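Local structure of esterase YbfF (Escherichia coli, 3BF7) at residues N31-L35 with H234-A238; L109-I114 with A198-G203; P202-Y208 with V228-H234. The protein is an esterase of the alpha/beta hydrolase fold with a helical cap, and probably hydrolyses ester or thioester substrates in a crevice generated by its domain arrangement. The protein carries 1 engineered substitution. The contacts are given in a common frame with arbitrary orientation. Numbering follows the deposited sequence.

Contact 1 of 3, residues N31-L35 with H234-A238; sequences NLGVL and HWVHA
Both segments run from a loop into the first turn of a helix: Leu-32 is the N-cap of the helix that starts at Gly-33, and Trp-235, the centre of an inverse gamma turn, caps the one that starts at Val-236. Leu-35 N bonds to Leu-32 O and Ala-238 N to Trp-235 O, each at 2.9 Å. The backbones stay apart, the closest CA atoms being those of Leu-32 and His-237 at 7.3 Å. His-237 CB points toward 31-35, and chi1 p (53°) sends its ring to Asn-31 (chi1 t, -160°), whose ND2 lies 2.8 Å from His-237 NE2, at a poor angle for a hydrogen bond, and 4.0 Å from Trp-235 CD1 at the indole edge. Aliphatic side chains fill in around the histidine: Leu-32 CD1 is 4.0 Å from His-237 NE2, Val-34 CG1 3.8 Å from His-237 O, and Leu-35 CD2 4.2 Å from His-237 CB. No hydrogen bond joins the two helix starts; they meet by close packing plus that one short polar approach. Helix 236-239 follows almost directly on His-234, the probable catalytic histidine, hydrogen-bonded to Asp-113. Around the contact, His-237 meets His-88 edge-to-face, Asn-31 and Trp-235 touch Phe-161 of helix 156-163, and Leu-35 rests on strand 106-112 and helix 241-253.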
loop_
_atom_site.group_PDB
_atom_site.type_symbol
_atom_site.label_atom_id
_atom_site.label_comp_id
_atom_site.label_asym_id
_atom_site.label_seq_id
_atom_site.Cartn_x
_atom_site.Cartn_y
_atom_site.Cartn_z
ATOM N N ASN A 31 7.725 -4.387 0.388
ATOM C CA ASN A 31 6.766 -4.682 1.449
ATOM C C ASN A 31 5.671 -5.703 1.171
ATOM O O ASN A 31 5.254 -6.407 2.089
ATOM C CB ASN A 31 6.134 -3.403 1.995
ATOM C CG ASN A 31 5.531 -3.612 3.375
ATOM O OD1 ASN A 31 6.236 -3.956 4.328
ATOM N ND2 ASN A 31 4.227 -3.423 3.487
ATOM N N LEU A 32 5.183 -5.787 -0.062
ATOM C CA LEU A 32 4.162 -6.784 -0.377
ATOM C C LEU A 32 4.798 -7.966 -1.101
ATOM O O LEU A 32 4.110 -8.759 -1.744
ATOM C CB LEU A 32 3.039 -6.174 -1.223
ATOM C CG LEU A 32 1.994 -5.345 -0.464
ATOM C CD1 LEU A 32 2.648 -4.167 0.234
ATOM C CD2 LEU A 32 0.929 -4.864 -1.437
ATOM N N GLY A 33 6.118 -8.079 -0.978
ATOM C CA GLY A 33 6.837 -9.168 -1.613
ATOM C C GLY A 33 6.340 -10.530 -1.164
ATOM O O GLY A 33 6.337 -11.482 -1.946
ATOM N N VAL A 34 5.915 -10.636 0.092
ATOM C CA VAL A 34 5.419 -11.907 0.603
ATOM C C VAL A 34 4.208 -12.364 -0.210
ATOM O O VAL A 34 4.009 -13.563 -0.421
ATOM C CB VAL A 34 5.050 -11.806 2.106
ATOM C CG1 VAL A 34 3.945 -10.778 2.317
ATOM C CG2 VAL A 34 4.628 -13.170 2.625
ATOM N N LEU A 35 3.403 -11.415 -0.679
ATOM C CA LEU A 35 2.240 -11.764 -1.486
ATOM C C LEU A 35 2.687 -12.086 -2.911
ATOM O O LEU A 35 2.201 -13.038 -3.523
ATOM C CB LEU A 35 1.226 -10.612 -1.492
ATOM C CG LEU A 35 0.724 -10.143 -0.121
ATOM C CD1 LEU A 35 -0.330 -9.054 -0.303
ATOM C CD2 LEU A 35 0.153 -11.319 0.654
ATOM N N HIS A 234 -2.329 -3.611 11.668
ATOM C CA HIS A 234 -2.374 -2.889 10.401
ATOM C C HIS A 234 -1.594 -3.503 9.239
ATOM O O HIS A 234 -2.057 -3.461 8.102
ATOM C CB HIS A 234 -1.930 -1.445 10.635
ATOM C CG HIS A 234 -2.021 -0.577 9.422
ATOM N ND1 HIS A 234 -3.177 -0.444 8.679
ATOM C CD2 HIS A 234 -1.105 0.232 8.839
ATOM C CE1 HIS A 234 -2.968 0.410 7.694
ATOM N NE2 HIS A 234 -1.720 0.835 7.768
ATOM N N TRP A 235 -0.409 -4.046 9.498
ATOM C CA TRP A 235 0.362 -4.675 8.425
ATOM C C TRP A 235 -0.030 -6.153 8.414
ATOM O O TRP A 235 0.768 -7.044 8.718
ATOM C CB TRP A 235 1.866 -4.485 8.668
ATOM C CG TRP A 235 2.345 -3.078 8.367
ATOM C CD1 TRP A 235 2.887 -2.625 7.195
ATOM C CD2 TRP A 235 2.289 -1.947 9.244
ATOM N NE1 TRP A 235 3.173 -1.282 7.291
ATOM C CE2 TRP A 235 2.817 -0.842 8.536
ATOM C CE3 TRP A 235 1.846 -1.760 10.559
ATOM C CZ2 TRP A 235 2.911 0.434 9.105
ATOM C CZ3 TRP A 235 1.941 -0.489 11.123
ATOM C CH2 TRP A 235 2.471 0.590 10.394
ATOM N N VAL A 236 -1.293 -6.391 8.061
ATOM C CA VAL A 236 -1.874 -7.733 8.040
ATOM C C VAL A 236 -1.053 -8.767 7.282
ATOM O O VAL A 236 -0.871 -9.890 7.751
ATOM C CB VAL A 236 -3.297 -7.713 7.428
ATOM C CG1 VAL A 236 -4.022 -9.011 7.763
ATOM C CG2 VAL A 236 -4.077 -6.513 7.939
ATOM N N HIS A 237 -0.567 -8.385 6.107
ATOM C CA HIS A 237 0.223 -9.285 5.273
ATOM C C HIS A 237 1.552 -9.667 5.910
ATOM O O HIS A 237 2.109 -10.724 5.613
ATOM C CB HIS A 237 0.482 -8.641 3.913
ATOM C CG HIS A 237 1.071 -7.271 4.008
ATOM N ND1 HIS A 237 0.368 -6.196 4.507
ATOM C CD2 HIS A 237 2.307 -6.809 3.706
ATOM C CE1 HIS A 237 1.148 -5.130 4.512
ATOM N NE2 HIS A 237 2.329 -5.475 4.030
ATOM N N ALA A 238 2.067 -8.805 6.778
ATOM C CA ALA A 238 3.332 -9.079 7.445
ATOM C C ALA A 238 3.148 -10.060 8.599
ATOM O O ALA A 238 4.039 -10.857 8.896
ATOM C CB ALA A 238 3.939 -7.781 7.961
#

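Contact 2 of 3, residues L109-I114 with A198-G203; sequences LVAIDI and ALFIPG
Two neighbouring parallel strands of the central sheet, 109-112 and 198-201, run side by side with axes 4.7 Å apart at closest approach and an angle of 17°. Val-110 pairs with Leu-199, Ala-111 with Phe-200 and Ile-112 with Ile-201, CA to CA 4.7 to 4.9 Å. The hydrogen bonds alternate as parallel pairing demands: Leu-199 N to Leu-109 O (2.9 Å), Ala-111 N to Leu-199 O (2.8 Å), Ile-201 N to Ala-111 O (3.0 Å) and Asp-113 N to Ile-201 O (2.8 Å). The peptide groups of Val-110 and Ile-112 bond instead to strand 83-88 and its end, at Phe-85, Gly-87 and Ser-89. Val-110, Ile-112, Leu-199 and Ile-201 share one face, where Val-110 CG1 meets Ile-201 CD1 at 3.7 Å; on the other, Ala-111 CB packs 3.8 Å from Phe-200 CE2. Past the strand end, Asp-113 has left-handed backbone angles (37/64) and chi1 t. Its OD2 accepts from Gly-203 N at 2.8 Å, while OD1 is hydrogen-bonded to Ser-206 OG and His-234 ND1. Both carboxylate oxygens are thus engaged and the side chain is held firmly, consistent with Asp-113 being the acid of a Ser-His-Asp triad.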
loop_
_atom_site.group_PDB
_atom_site.type_symbol
_atom_site.label_atom_id
_atom_site.label_comp_id
_atom_site.label_asym_id
_atom_site.label_seq_id
_atom_site.Cartn_x
_atom_site.Cartn_y
_atom_site.Cartn_z
ATOM N N LEU A 109 -9.807 -5.970 -7.482
ATOM C CA LEU A 109 -9.232 -5.029 -6.532
ATOM C C LEU A 109 -9.223 -5.553 -5.105
ATOM O O LEU A 109 -10.234 -6.055 -4.615
ATOM C CB LEU A 109 -10.023 -3.713 -6.589
ATOM C CG LEU A 109 -9.621 -2.533 -5.695
ATOM C CD1 LEU A 109 -10.222 -1.261 -6.263
ATOM C CD2 LEU A 109 -10.084 -2.745 -4.261
ATOM N N VAL A 110 -8.077 -5.423 -4.445
ATOM C CA VAL A 110 -7.920 -5.839 -3.057
ATOM C C VAL A 110 -7.324 -4.674 -2.275
ATOM O O VAL A 110 -6.283 -4.134 -2.656
ATOM C CB VAL A 110 -6.969 -7.050 -2.922
ATOM C CG1 VAL A 110 -6.861 -7.469 -1.461
ATOM C CG2 VAL A 110 -7.475 -8.209 -3.765
ATOM N N ALA A 111 -7.988 -4.291 -1.190
ATOM C CA ALA A 111 -7.535 -3.199 -0.337
ATOM C C ALA A 111 -7.263 -3.792 1.039
ATOM O O ALA A 111 -8.181 -4.276 1.706
ATOM C CB ALA A 111 -8.603 -2.119 -0.252
ATOM N N ILE A 112 -6.003 -3.751 1.458
ATOM C CA ILE A 112 -5.589 -4.318 2.737
ATOM C C ILE A 112 -5.563 -3.270 3.847
ATOM O O ILE A 112 -4.882 -2.243 3.739
ATOM C CB ILE A 112 -4.201 -4.996 2.611
ATOM C CG1 ILE A 112 -4.224 -6.012 1.461
ATOM C CG2 ILE A 112 -3.841 -5.697 3.914
ATOM C CD1 ILE A 112 -2.886 -6.671 1.179
ATOM N N ASP A 113 -6.321 -3.566 4.903
ATOM C CA ASP A 113 -6.511 -2.733 6.091
ATOM C C ASP A 113 -6.579 -1.241 5.817
ATOM O O ASP A 113 -5.760 -0.451 6.297
ATOM C CB ASP A 113 -5.459 -3.016 7.164
ATOM C CG ASP A 113 -5.971 -2.677 8.552
ATOM O OD1 ASP A 113 -5.293 -1.930 9.285
ATOM O OD2 ASP A 113 -7.073 -3.159 8.902
ATOM N N ILE A 114 -7.608 -0.867 5.070
ATOM C CA ILE A 114 -7.821 0.519 4.702
ATOM C C ILE A 114 -9.267 0.728 4.248
ATOM O O ILE A 114 -9.903 -0.181 3.703
ATOM C CB ILE A 114 -6.846 0.917 3.557
ATOM C CG1 ILE A 114 -6.898 2.423 3.298
ATOM C CG2 ILE A 114 -7.180 0.142 2.290
ATOM C CD1 ILE A 114 -6.362 3.253 4.441
ATOM N N ALA A 198 -15.216 -6.091 -4.844
ATOM C CA ALA A 198 -13.936 -5.596 -4.345
ATOM C C ALA A 198 -13.671 -6.252 -3.001
ATOM O O ALA A 198 -14.574 -6.347 -2.175
ATOM C CB ALA A 198 -13.987 -4.084 -4.186
ATOM N N LEU A 199 -12.438 -6.695 -2.778
ATOM C CA LEU A 199 -12.091 -7.350 -1.523
ATOM C C LEU A 199 -11.354 -6.432 -0.563
ATOM O O LEU A 199 -10.366 -5.796 -0.932
ATOM C CB LEU A 199 -11.221 -8.587 -1.785
ATOM C CG LEU A 199 -10.748 -9.349 -0.538
ATOM C CD1 LEU A 199 -11.944 -9.978 0.164
ATOM C CD2 LEU A 199 -9.736 -10.419 -0.935
ATOM N N PHE A 200 -11.856 -6.361 0.664
ATOM C CA PHE A 200 -11.233 -5.583 1.723
ATOM C C PHE A 200 -10.763 -6.589 2.763
ATOM O O PHE A 200 -11.518 -7.483 3.151
ATOM C CB PHE A 200 -12.225 -4.602 2.344
ATOM C CG PHE A 200 -12.555 -3.454 1.446
ATOM C CD1 PHE A 200 -13.388 -3.635 0.346
ATOM C CD2 PHE A 200 -11.960 -2.212 1.643
ATOM C CE1 PHE A 200 -13.619 -2.595 -0.552
ATOM C CE2 PHE A 200 -12.184 -1.166 0.750
ATOM C CZ PHE A 200 -13.014 -1.359 -0.349
ATOM N N ILE A 201 -9.514 -6.454 3.194
ATOM C CA ILE A 201 -8.940 -7.363 4.180
ATOM C C ILE A 201 -8.467 -6.585 5.401
ATOM O O ILE A 201 -7.319 -6.130 5.462
ATOM C CB ILE A 201 -7.744 -8.151 3.588
ATOM C CG1 ILE A 201 -8.181 -8.893 2.322
ATOM C CG2 ILE A 201 -7.215 -9.150 4.616
ATOM C CD1 ILE A 201 -7.052 -9.613 1.604
ATOM N N PRO A 202 -9.355 -6.407 6.389
ATOM C CA PRO A 202 -8.998 -5.677 7.606
ATOM C C PRO A 202 -8.282 -6.557 8.627
ATOM O O PRO A 202 -8.452 -7.781 8.649
ATOM C CB PRO A 202 -10.351 -5.223 8.161
ATOM C CG PRO A 202 -11.309 -5.380 7.010
ATOM C CD PRO A 202 -10.811 -6.604 6.313
ATOM N N GLY A 203 -7.473 -5.922 9.464
ATOM C CA GLY A 203 -6.818 -6.643 10.534
ATOM C C GLY A 203 -7.794 -6.578 11.699
ATOM O O GLY A 203 -8.333 -5.510 11.998
#

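Contact 3 of 3, residues P202-Y208 with V228-H234; sequences PGGNSPY and VIAGAGH
Two loops lie against each other here, each with a tight turn: type I from Gly-203 to Ser-206, type II from Ile-229 to Ala-232. Gly-203 and Ile-229 form a single bridge, CA to CA 5.1 Å. Ile-229 N donates to Pro-202 O (2.9 Å), Gly-204 N to Ile-229 O (2.8 Å) and Asn-205 N to Ala-232 O (2.8 Å). A CB on Gly-203 would clash with Ala-232 O and Gly-233 O, so the backbones can close in only because it is glycine. Asn-205, chi1 m, points toward the second loop: its ND2 packs 3.0 Å from Gly-231 CA, and its OD1 accepts a hydrogen bond from a water at 2.8 Å that in turn accepts from Gly-231 N at 2.7 Å. Val-228, chi1 t, sets CG1 3.6 Å from Gly-204 CA and CG2 4.1 Å from Pro-202 CG. Ser-206, also t, directs OG to Asp-113 OD1. Tyr-208 (chi1 m) and His-234 (chi1 t) stack face-to-face, ring centroids 3.7 Å apart and planes at 15°, with Tyr-208 CD2 3.4 Å from His-234 ND1. That ND1 bonds to Asp-113 OD1, and NE2 makes a weak hydrogen bond to Ser-89 OG. A histidine on a loop after the last sheet strand, linked to an acid and to the serine of a GxSxG elbow, fits the catalytic triad of alpha/beta hydrolases.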
loop_
_atom_site.group_PDB
_atom_site.type_symbol
_atom_site.label_atom_id
_atom_site.label_comp_id
_atom_site.label_asym_id
_atom_site.label_seq_id
_atom_site.Cartn_x
_atom_site.Cartn_y
_atom_site.Cartn_z
ATOM N N PRO A 202 -9.355 -6.407 6.389
ATOM C CA PRO A 202 -8.998 -5.677 7.606
ATOM C C PRO A 202 -8.282 -6.557 8.627
ATOM O O PRO A 202 -8.452 -7.781 8.649
ATOM C CB PRO A 202 -10.351 -5.223 8.161
ATOM C CG PRO A 202 -11.309 -5.380 7.010
ATOM C CD PRO A 202 -10.811 -6.604 6.313
ATOM N N GLY A 203 -7.473 -5.922 9.464
ATOM C CA GLY A 203 -6.818 -6.643 10.534
ATOM C C GLY A 203 -7.794 -6.578 11.699
ATOM O O GLY A 203 -8.333 -5.510 11.998
ATOM N N GLY A 204 -8.032 -7.713 12.352
ATOM C CA GLY A 204 -8.955 -7.754 13.474
ATOM C C GLY A 204 -8.563 -6.864 14.638
ATOM O O GLY A 204 -9.424 -6.444 15.418
ATOM N N ASN A 205 -7.271 -6.587 14.772
ATOM C CA ASN A 205 -6.786 -5.733 15.849
ATOM C C ASN A 205 -6.387 -4.355 15.335
ATOM O O ASN A 205 -5.464 -3.733 15.856
ATOM C CB ASN A 205 -5.587 -6.375 16.554
ATOM C CG ASN A 205 -5.919 -7.721 17.162
ATOM O OD1 ASN A 205 -6.992 -7.909 17.733
ATOM N ND2 ASN A 205 -4.990 -8.663 17.054
ATOM N N SER A 206 -7.092 -3.883 14.309
ATOM C CA SER A 206 -6.824 -2.575 13.723
ATOM C C SER A 206 -8.117 -1.792 13.543
ATOM O O SER A 206 -9.158 -2.365 13.230
ATOM C CB SER A 206 -6.144 -2.727 12.365
ATOM O OG SER A 206 -6.065 -1.470 11.715
ATOM N N PRO A 207 -8.060 -0.462 13.721
ATOM C CA PRO A 207 -9.239 0.396 13.578
ATOM C C PRO A 207 -9.439 0.980 12.180
ATOM O O PRO A 207 -10.389 1.727 11.957
ATOM C CB PRO A 207 -8.971 1.488 14.596
ATOM C CG PRO A 207 -7.502 1.716 14.394
ATOM C CD PRO A 207 -6.940 0.296 14.311
ATOM N N TYR A 208 -8.556 0.652 11.243
ATOM C CA TYR A 208 -8.659 1.204 9.894
ATOM C C TYR A 208 -9.948 0.903 9.131
ATOM O O TYR A 208 -10.381 1.718 8.314
ATOM C CB TYR A 208 -7.453 0.770 9.053
ATOM C CG TYR A 208 -6.199 1.592 9.282
ATOM C CD1 TYR A 208 -5.776 2.530 8.339
ATOM C CD2 TYR A 208 -5.421 1.416 10.427
ATOM C CE1 TYR A 208 -4.605 3.272 8.528
ATOM C CE2 TYR A 208 -4.250 2.153 10.627
ATOM C CZ TYR A 208 -3.848 3.074 9.674
ATOM O OH TYR A 208 -2.681 3.782 9.863
ATOM N N VAL A 228 -12.089 -10.193 7.521
ATOM C CA VAL A 228 -11.284 -9.785 8.659
ATOM C C VAL A 228 -10.349 -10.891 9.123
ATOM O O VAL A 228 -10.764 -12.036 9.308
ATOM C CB VAL A 228 -12.181 -9.356 9.836
ATOM C CG1 VAL A 228 -11.325 -8.952 11.023
ATOM C CG2 VAL A 228 -13.076 -8.203 9.409
ATOM N N ILE A 229 -9.079 -10.541 9.301
ATOM C CA ILE A 229 -8.082 -11.497 9.758
ATOM C C ILE A 229 -7.919 -11.320 11.265
ATOM O O ILE A 229 -7.363 -10.326 11.736
ATOM C CB ILE A 229 -6.725 -11.266 9.055
ATOM C CG1 ILE A 229 -6.908 -11.293 7.531
ATOM C CG2 ILE A 229 -5.725 -12.326 9.493
ATOM C CD1 ILE A 229 -7.497 -12.585 6.988
ATOM N N ALA A 230 -8.421 -12.290 12.022
ATOM C CA ALA A 230 -8.351 -12.237 13.477
ATOM C C ALA A 230 -6.919 -12.176 14.003
ATOM O O ALA A 230 -6.016 -12.800 13.453
ATOM C CB ALA A 230 -9.072 -13.444 14.075
ATOM N N GLY A 231 -6.729 -11.410 15.071
ATOM C CA GLY A 231 -5.419 -11.289 15.684
ATOM C C GLY A 231 -4.345 -10.621 14.849
ATOM O O GLY A 231 -3.155 -10.876 15.047
ATOM N N ALA A 232 -4.748 -9.760 13.920
ATOM C CA ALA A 232 -3.778 -9.075 13.077
ATOM C C ALA A 232 -3.899 -7.561 13.161
ATOM O O ALA A 232 -5.000 -7.015 13.238
ATOM C CB ALA A 232 -3.932 -9.529 11.629
ATOM N N GLY A 233 -2.747 -6.897 13.146
ATOM C CA GLY A 233 -2.705 -5.450 13.189
ATOM C C GLY A 233 -2.774 -4.856 11.792
ATOM O O GLY A 233 -3.193 -5.518 10.841
ATOM N N HIS A 234 -2.329 -3.611 11.668
ATOM C CA HIS A 234 -2.374 -2.889 10.401
ATOM C C HIS A 234 -1.594 -3.503 9.239
ATOM O O HIS A 234 -2.057 -3.461 8.102
ATOM C CB HIS A 234 -1.930 -1.445 10.635
ATOM C CG HIS A 234 -2.021 -0.577 9.422
ATOM N ND1 HIS A 234 -3.177 -0.444 8.679
ATOM C CD2 HIS A 234 -1.105 0.232 8.839
ATOM C CE1 HIS A 234 -2.968 0.410 7.694
ATOM N NE2 HIS A 234 -1.720 0.835 7.768
HETATM O O HOH W 1 -8.509 -9.854 16.420
#

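The three contacts converge on the probable catalytic centre. Contact 2 supplies Asp-113. His-234 belongs to both contacts 1 and 3, but it packs in contact 3, and in contact 1 merely leads into the helix. Asp-113 OD1 lies 2.7 Å from His-234 ND1 and 2.6 Å from Ser-206 OG, so one carboxylate oxygen joins the strand pair to both loops of contact 3. Contacts 2 and 3 also have Pro-202 and Gly-203 in common, and their centres are about 11 Å apart. Val-236 of contact 1 packs against this site, its CG2 3.8 Å from Gly-203 N and from Asp-113 CB, its CG1 3.7 Å from Ile-229 CG1. Leu-35 CD1, 3.8 Å from Ile-112 CD1, ties contact 1 to the sheet.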